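Local coordinates for protein LRA-12 (Uncultured bacterium, PDB 5AEB) that probably hydrolyses beta-lactam antibiotics, carbapenems among them, as a class B3 metallo-beta-lactamase with two zinc ions in its active site, at residues A[82-86]-A[161-166]; A[183-187]-A[211-215]; A[174-179]-A[243-249]. Residues are numbered along the deposited sequence.

Overall arrangement
From the N terminus, segment 82-86 follows strand 77-81 of the seven-stranded sheet. Interaction 1 closes a loop of 74 residues when 161-166, which leads into strand 166-173 of the five-stranded sheet, meets it. It therefore joins the two sheets of the metallo-beta-lactamase fold at the zinc site. The chain then turns at 174-179, where interaction 3 opens, and runs along strand 178-184 to 183-187, where interaction 2 opens. Interaction 2 closes first, on helix 204-216; interaction 3 closes later, at 243-249, and so encloses it. Interactions 1 and 2 touch through N185, with centres about 11 Å apart. The centre of interaction 3 lies about 27 Å from that of interaction 1.

Interaction 1: residues A[82-86]-A[161-166]; sequences TTQAH and HTKGSC. With ZN (zinc ion), chain D.
Two buried loops meet at a zinc ion. A85 (phi/psi -90°/69°) centres an inverse gamma turn, and T162-S165 form a type I beta turn. In register, T83 CA lies 4.9 Å from C166 CA and Q84 CA 4.5 Å from S165 CA. C166 N donates a hydrogen bond to T83 O at 2.9 Å. Q84 has chi1 -137°, between wells, chi2 t and chi3 94°, which brings Q84 OE1 to ZN at 1.8 Å. H86 ND1 (chi1 m) binds ZN at 1.9 Å and H161 NE2 (chi1 t) binds ZN at 1.8 Å; water 1 lies 1.9 Å from ZN. T162 (chi1 p) sets CG2 over the H86 ring, 3.7 Å from its centroid, a CH-pi contact; T162 OG1 hydrogen-bonds D110 OD2. T162 N also donates to S165 OG at 2.9 Å. Q84, H86, D88 and H89 form a QxHxDH zinc motif. D88, H89 and H227 hold the second zinc. A water held on zinc is consistent with the nucleophile that metallo-beta-lactamases use in hydrolysis.

Interaction 2: residues A[183-187]-A[211-215]; sequences IANMP and TLQAM
Residues 183-187 run from the end of a strand into a loop and pack against one helical turn, 211-215. The helix is regular, with M215 N donating to T211 O at 2.7 Å. In register, P187 CA is 7.1 Å from L212 CA, and A184 CA is 8.6 Å from M215 CA. No hydrogen bond joins the two segments.

Apolar side-chain contacts dominate. M215 points toward 183-187 with chi1 m, chi2 t and chi3 92°. M215 CE lies 3.7 Å from A184 CB and 4.1 Å from M186 SD. M186 starts away from the helix, but its m, m, m rotamer curls the side chain back. P187, with a C-gamma endo ring, meets M215 SD through P187 CD at 3.7 Å. P187 CG meets L212 CD2 at 3.7 Å, with L212 in m, t. P187 CB meets T211 CG2 at 4.0 Å, while T211 OG1 hydrogen-bonds P159 O.

One contact is with a carbonyl oxygen: M215 CE lies 3.4 Å from N185 O.

The end of strand 178-184 and the loop after it pack on helix 204-216, within the beta-alpha-beta unit completed by strand 222-225. Helix 251-267 packs alongside, touching M186 and P187 through L261 and L212 through Y265.

Interaction 3: residues A[174-179]-A[243-249]; sequences DEQRSY and YNPKSFM. With SO4 (sulfate ion), chain F.
This contact belongs to the beta-hairpin turn between strands 166-173 and 178-184, which packs on the short 3-10 segment 245-248. It lies away from the zinc sites. D174 shapes the turn: its OD1 accepts from Q176 N at 2.9 Å, an Asx turn, and from R177 N at 2.8 Å. D174 N donates to R177 O at 2.9 Å. With chi1 p, D174 also sends OD2 to accept from Y243 OH at 2.8 Å. This is the hydrogen bond between the segments. Y243 has chi1 t, and Y243 OH is also hydrogen-bonded to G28 N.

The 3-10 segment is held by F248 N to P245 O at 3.1 Å, and S247 OG donates to N244 O at 2.7 Å. Across the two segments the nearest CA atoms are those of Y179 and P245, 8.6 Å apart. Y179 (chi1 m) places CZ 3.4 Å from P245 CB. M249, in m, t, t, reaches the ring edge, with CE 3.2 Å from Y179 CE1. M249 CE also lies over a face of the R177 guanidinium, 3.4 Å from R177 NH2.

A sulfate, probably from the crystallisation liquor, accepts from E175 N through O1 at 3.0 Å and also binds R25. Strand 24-27 borders D174 and P245, and I222 of strand 222-225 packs on Y179, P245 and M249, so the contact sits where the edges of both sheets come together.

Interaction 1: residues A[82-86]-A[161-166]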
# COMPACT_ATOMS: atom_id res chain seq x y z
N THR A 82 -5.02 0.22 -3.52
CA THR A 82 -4.48 0.51 -2.21
C THR A 82 -4.21 -0.77 -1.44
O THR A 82 -4.91 -1.76 -1.64
CB THR A 82 -5.38 1.46 -1.36
OG1 THR A 82 -4.74 1.78 -0.09
CG2 THR A 82 -6.76 0.81 -1.06
N THR A 83 -3.22 -0.74 -0.56
CA THR A 83 -2.97 -1.89 0.32
C THR A 83 -3.80 -1.89 1.62
O THR A 83 -3.74 -2.86 2.40
CB THR A 83 -1.49 -1.93 0.67
OG1 THR A 83 -1.12 -0.64 1.19
CG2 THR A 83 -0.66 -2.22 -0.62
N GLN A 84 -4.59 -0.83 1.84
CA GLN A 84 -4.95 -0.50 3.20
C GLN A 84 -5.89 0.70 3.22
O GLN A 84 -5.46 1.79 2.83
CB GLN A 84 -3.63 0.00 3.87
CG GLN A 84 -3.40 -0.49 5.23
CD GLN A 84 -2.40 0.35 5.95
OE1 GLN A 84 -2.79 1.29 6.69
NE2 GLN A 84 -1.08 0.00 5.79
N ALA A 85 -7.08 0.57 3.80
CA ALA A 85 -7.97 1.75 3.85
C ALA A 85 -7.78 2.63 5.10
O ALA A 85 -8.65 2.68 5.98
CB ALA A 85 -9.42 1.34 3.67
N HIS A 86 -6.63 3.29 5.18
CA HIS A 86 -6.37 4.25 6.23
C HIS A 86 -6.01 5.54 5.57
O HIS A 86 -5.47 5.53 4.48
CB HIS A 86 -5.20 3.84 7.13
CG HIS A 86 -5.57 2.87 8.23
ND1 HIS A 86 -4.66 2.09 8.85
CD2 HIS A 86 -6.81 2.57 8.81
CE1 HIS A 86 -5.29 1.32 9.76
NE2 HIS A 86 -6.60 1.64 9.75
N HIS A 161 -4.67 -5.58 9.84
CA HIS A 161 -4.38 -4.13 9.88
C HIS A 161 -5.65 -3.37 9.55
O HIS A 161 -6.02 -2.43 10.28
CB HIS A 161 -3.26 -3.72 8.94
CG HIS A 161 -2.84 -2.25 9.10
ND1 HIS A 161 -1.98 -1.83 10.05
CD2 HIS A 161 -3.21 -1.10 8.39
CE1 HIS A 161 -1.81 -0.51 9.96
NE2 HIS A 161 -2.56 -0.05 8.93
N THR A 162 -6.30 -3.77 8.45
CA THR A 162 -7.66 -3.35 8.17
C THR A 162 -8.43 -4.62 7.82
O THR A 162 -7.83 -5.69 7.61
CB THR A 162 -7.80 -2.24 7.07
OG1 THR A 162 -7.36 -2.73 5.79
CG2 THR A 162 -7.02 -1.03 7.44
N LYS A 163 -9.75 -4.53 7.78
CA LYS A 163 -10.55 -5.71 7.42
C LYS A 163 -10.25 -6.15 5.96
O LYS A 163 -10.46 -7.31 5.63
CB LYS A 163 -12.04 -5.43 7.60
CG LYS A 163 -12.42 -5.01 9.01
CD LYS A 163 -13.93 -4.91 9.15
CE LYS A 163 -14.30 -4.25 10.48
NZ LYS A 163 -15.49 -4.91 11.08
N GLY A 164 -9.80 -5.22 5.11
CA GLY A 164 -9.48 -5.55 3.73
C GLY A 164 -8.04 -5.24 3.34
O GLY A 164 -7.74 -5.06 2.16
N SER A 165 -7.13 -5.15 4.29
CA SER A 165 -5.76 -4.85 3.88
C SER A 165 -5.21 -6.01 3.03
O SER A 165 -5.64 -7.18 3.17
CB SER A 165 -4.84 -4.45 5.05
OG SER A 165 -5.07 -5.21 6.22
N CYS A 166 -4.28 -5.68 2.14
CA CYS A 166 -3.90 -6.62 1.08
C CYS A 166 -2.53 -6.29 0.53
O CYS A 166 -2.01 -5.19 0.70
CB CYS A 166 -4.95 -6.58 -0.05
SG CYS A 166 -5.08 -4.92 -0.79
ZN ZN D . -2.83 1.63 8.46
O HOH W 1 -1.57 3.00 8.23

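Interaction 2: residues A[183-187]-A[211-215]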
# COMPACT_ATOMS: atom_id res chain seq x y z
N ILE A 183 4.34 -6.15 -3.14
CA ILE A 183 4.02 -4.88 -2.49
C ILE A 183 3.24 -5.32 -1.28
O ILE A 183 2.08 -5.69 -1.40
CB ILE A 183 3.18 -3.97 -3.38
CG1 ILE A 183 3.95 -3.62 -4.67
CG2 ILE A 183 2.75 -2.73 -2.58
CD1 ILE A 183 3.13 -2.83 -5.67
N ALA A 184 3.89 -5.33 -0.11
CA ALA A 184 3.28 -5.98 1.06
C ALA A 184 2.63 -4.98 1.96
O ALA A 184 3.18 -3.87 2.22
CB ALA A 184 4.31 -6.78 1.85
N ASN A 185 1.46 -5.35 2.47
CA ASN A 185 0.96 -4.63 3.61
C ASN A 185 1.35 -5.38 4.89
O ASN A 185 0.77 -6.41 5.20
CB ASN A 185 -0.53 -4.39 3.55
CG ASN A 185 -0.92 -3.29 4.51
OD1 ASN A 185 -1.40 -3.57 5.62
ND2 ASN A 185 -0.59 -2.05 4.14
N MET A 186 2.33 -4.86 5.63
CA MET A 186 2.82 -5.56 6.86
C MET A 186 1.70 -5.60 7.93
O MET A 186 1.00 -4.60 8.13
CB MET A 186 4.09 -4.88 7.41
CG MET A 186 5.22 -4.73 6.37
SD MET A 186 5.51 -6.26 5.47
CE MET A 186 6.49 -7.19 6.65
N PRO A 187 1.51 -6.76 8.60
CA PRO A 187 0.43 -6.90 9.59
C PRO A 187 0.77 -6.25 10.93
O PRO A 187 0.96 -6.93 11.93
CB PRO A 187 0.30 -8.42 9.74
CG PRO A 187 1.69 -8.91 9.48
CD PRO A 187 2.24 -8.03 8.41
N THR A 211 -3.06 -14.03 8.15
CA THR A 211 -2.13 -13.18 7.41
C THR A 211 -0.66 -13.53 7.71
O THR A 211 0.12 -13.74 6.78
CB THR A 211 -2.43 -11.69 7.63
OG1 THR A 211 -3.72 -11.40 7.07
CG2 THR A 211 -1.40 -10.79 6.95
N LEU A 212 -0.30 -13.57 8.99
CA LEU A 212 1.07 -13.92 9.40
C LEU A 212 1.58 -15.22 8.74
O LEU A 212 2.65 -15.25 8.12
CB LEU A 212 1.17 -14.00 10.92
CG LEU A 212 1.06 -12.63 11.55
CD1 LEU A 212 0.55 -12.77 12.96
CD2 LEU A 212 2.42 -11.91 11.50
N GLN A 213 0.78 -16.28 8.84
CA GLN A 213 1.06 -17.55 8.19
C GLN A 213 1.17 -17.43 6.63
O GLN A 213 2.16 -17.87 6.04
CB GLN A 213 -0.01 -18.57 8.60
CG GLN A 213 -0.03 -19.84 7.77
CD GLN A 213 0.93 -20.90 8.29
OE1 GLN A 213 1.13 -21.93 7.63
NE2 GLN A 213 1.52 -20.66 9.48
N ALA A 214 0.17 -16.81 5.99
CA ALA A 214 0.18 -16.62 4.55
C ALA A 214 1.41 -15.80 4.08
O ALA A 214 2.04 -16.15 3.09
CB ALA A 214 -1.10 -15.94 4.10
N MET A 215 1.73 -14.73 4.79
CA MET A 215 2.89 -13.88 4.40
C MET A 215 4.26 -14.53 4.54
O MET A 215 5.15 -14.28 3.72
CB MET A 215 2.85 -12.50 5.07
CG MET A 215 1.76 -11.59 4.48
SD MET A 215 1.62 -10.00 5.31
CE MET A 215 2.74 -9.07 4.26

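Interaction 3: residues A[174-179]-A[243-249]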
# COMPACT_ATOMS: atom_id res chain seq x y z
N ASP A 174 13.31 -5.81 -16.45
CA ASP A 174 14.13 -4.85 -17.17
C ASP A 174 14.72 -5.58 -18.40
O ASP A 174 14.20 -6.63 -18.77
CB ASP A 174 15.18 -4.22 -16.24
CG ASP A 174 16.09 -5.24 -15.56
OD1 ASP A 174 16.38 -6.31 -16.15
OD2 ASP A 174 16.56 -4.93 -14.43
N GLU A 175 15.76 -5.03 -19.03
CA GLU A 175 16.34 -5.66 -20.22
C GLU A 175 17.20 -6.90 -19.95
O GLU A 175 17.49 -7.66 -20.87
CB GLU A 175 17.14 -4.66 -21.06
CG GLU A 175 16.30 -3.93 -22.10
CD GLU A 175 17.09 -2.84 -22.82
OE1 GLU A 175 18.32 -3.01 -23.02
OE2 GLU A 175 16.47 -1.82 -23.18
N GLN A 176 17.60 -7.08 -18.69
CA GLN A 176 18.46 -8.21 -18.29
C GLN A 176 17.74 -9.33 -17.54
O GLN A 176 18.13 -10.49 -17.62
CB GLN A 176 19.63 -7.69 -17.44
CG GLN A 176 20.70 -6.93 -18.23
CD GLN A 176 21.35 -7.75 -19.34
OE1 GLN A 176 21.66 -8.94 -19.17
NE2 GLN A 176 21.56 -7.13 -20.50
N ARG A 177 16.68 -8.97 -16.83
CA ARG A 177 16.10 -9.86 -15.84
C ARG A 177 14.65 -9.54 -15.45
O ARG A 177 14.22 -8.38 -15.48
CB ARG A 177 17.00 -9.86 -14.59
CG ARG A 177 16.40 -10.56 -13.40
CD ARG A 177 17.42 -10.87 -12.33
NE ARG A 177 16.74 -11.54 -11.24
CZ ARG A 177 17.29 -11.84 -10.08
NH1 ARG A 177 18.55 -11.52 -9.83
NH2 ARG A 177 16.57 -12.45 -9.16
N SER A 178 13.94 -10.61 -15.08
CA SER A 178 12.60 -10.58 -14.56
C SER A 178 12.64 -10.66 -12.99
O SER A 178 13.51 -11.32 -12.41
CB SER A 178 11.80 -11.71 -15.20
OG SER A 178 10.42 -11.64 -14.91
N TYR A 179 11.73 -9.93 -12.33
CA TYR A 179 11.65 -9.88 -10.86
C TYR A 179 10.23 -10.13 -10.37
O TYR A 179 9.26 -9.59 -10.92
CB TYR A 179 12.09 -8.53 -10.30
CG TYR A 179 13.50 -8.14 -10.61
CD1 TYR A 179 14.53 -8.55 -9.79
CD2 TYR A 179 13.81 -7.36 -11.73
CE1 TYR A 179 15.85 -8.20 -10.06
CE2 TYR A 179 15.13 -7.00 -12.02
CZ TYR A 179 16.14 -7.43 -11.17
OH TYR A 179 17.45 -7.10 -11.39
N TYR A 243 19.64 3.14 -11.06
CA TYR A 243 18.94 1.86 -11.08
C TYR A 243 19.70 0.72 -10.37
O TYR A 243 20.81 0.38 -10.75
CB TYR A 243 18.65 1.49 -12.54
CG TYR A 243 17.72 0.32 -12.70
CD1 TYR A 243 16.45 0.35 -12.15
CD2 TYR A 243 18.10 -0.81 -13.43
CE1 TYR A 243 15.58 -0.71 -12.30
CE2 TYR A 243 17.25 -1.89 -13.58
CZ TYR A 243 15.98 -1.82 -13.01
OH TYR A 243 15.10 -2.85 -13.15
N ASN A 244 19.09 0.13 -9.35
CA ASN A 244 19.68 -1.00 -8.65
C ASN A 244 18.65 -1.89 -7.95
O ASN A 244 18.52 -1.79 -6.72
CB ASN A 244 20.71 -0.55 -7.62
CG ASN A 244 21.60 -1.70 -7.14
OD1 ASN A 244 21.72 -2.74 -7.79
ND2 ASN A 244 22.25 -1.50 -5.99
N PRO A 245 17.96 -2.77 -8.70
CA PRO A 245 16.95 -3.69 -8.14
C PRO A 245 17.49 -4.55 -6.99
O PRO A 245 16.74 -4.93 -6.06
CB PRO A 245 16.60 -4.61 -9.32
CG PRO A 245 17.15 -3.97 -10.54
CD PRO A 245 18.15 -2.93 -10.16
N LYS A 246 18.78 -4.87 -7.04
CA LYS A 246 19.34 -5.81 -6.06
C LYS A 246 19.36 -5.29 -4.61
O LYS A 246 19.25 -6.09 -3.66
CB LYS A 246 20.68 -6.37 -6.53
CG LYS A 246 20.49 -7.26 -7.77
CD LYS A 246 21.80 -7.61 -8.45
CE LYS A 246 21.55 -8.37 -9.73
NZ LYS A 246 22.88 -8.81 -10.28
N SER A 247 19.40 -3.97 -4.43
CA SER A 247 19.38 -3.40 -3.09
C SER A 247 18.04 -3.60 -2.37
O SER A 247 17.95 -3.43 -1.14
CB SER A 247 19.84 -1.95 -3.08
OG SER A 247 19.30 -1.23 -4.17
N PHE A 248 17.04 -4.05 -3.13
CA PHE A 248 15.72 -4.34 -2.58
C PHE A 248 15.46 -5.83 -2.36
O PHE A 248 14.38 -6.22 -1.92
CB PHE A 248 14.64 -3.65 -3.45
CG PHE A 248 14.71 -2.16 -3.39
CD1 PHE A 248 14.17 -1.47 -2.30
CD2 PHE A 248 15.35 -1.43 -4.39
CE1 PHE A 248 14.26 -0.08 -2.25
CE2 PHE A 248 15.43 -0.06 -4.34
CZ PHE A 248 14.90 0.62 -3.26
N MET A 249 16.46 -6.65 -2.67
CA MET A 249 16.42 -8.06 -2.36
C MET A 249 16.83 -8.23 -0.90
O MET A 249 17.97 -7.93 -0.53
CB MET A 249 17.30 -8.85 -3.32
CG MET A 249 16.80 -8.87 -4.77
SD MET A 249 17.92 -9.85 -5.85
CE MET A 249 17.10 -9.55 -7.42
S SO4 F . 16.74 -1.33 -18.54
O1 SO4 F . 17.45 -2.56 -18.97
O2 SO4 F . 15.35 -1.41 -19.07
O3 SO4 F . 17.45 -0.13 -19.04
O4 SO4 F . 16.77 -1.26 -17.05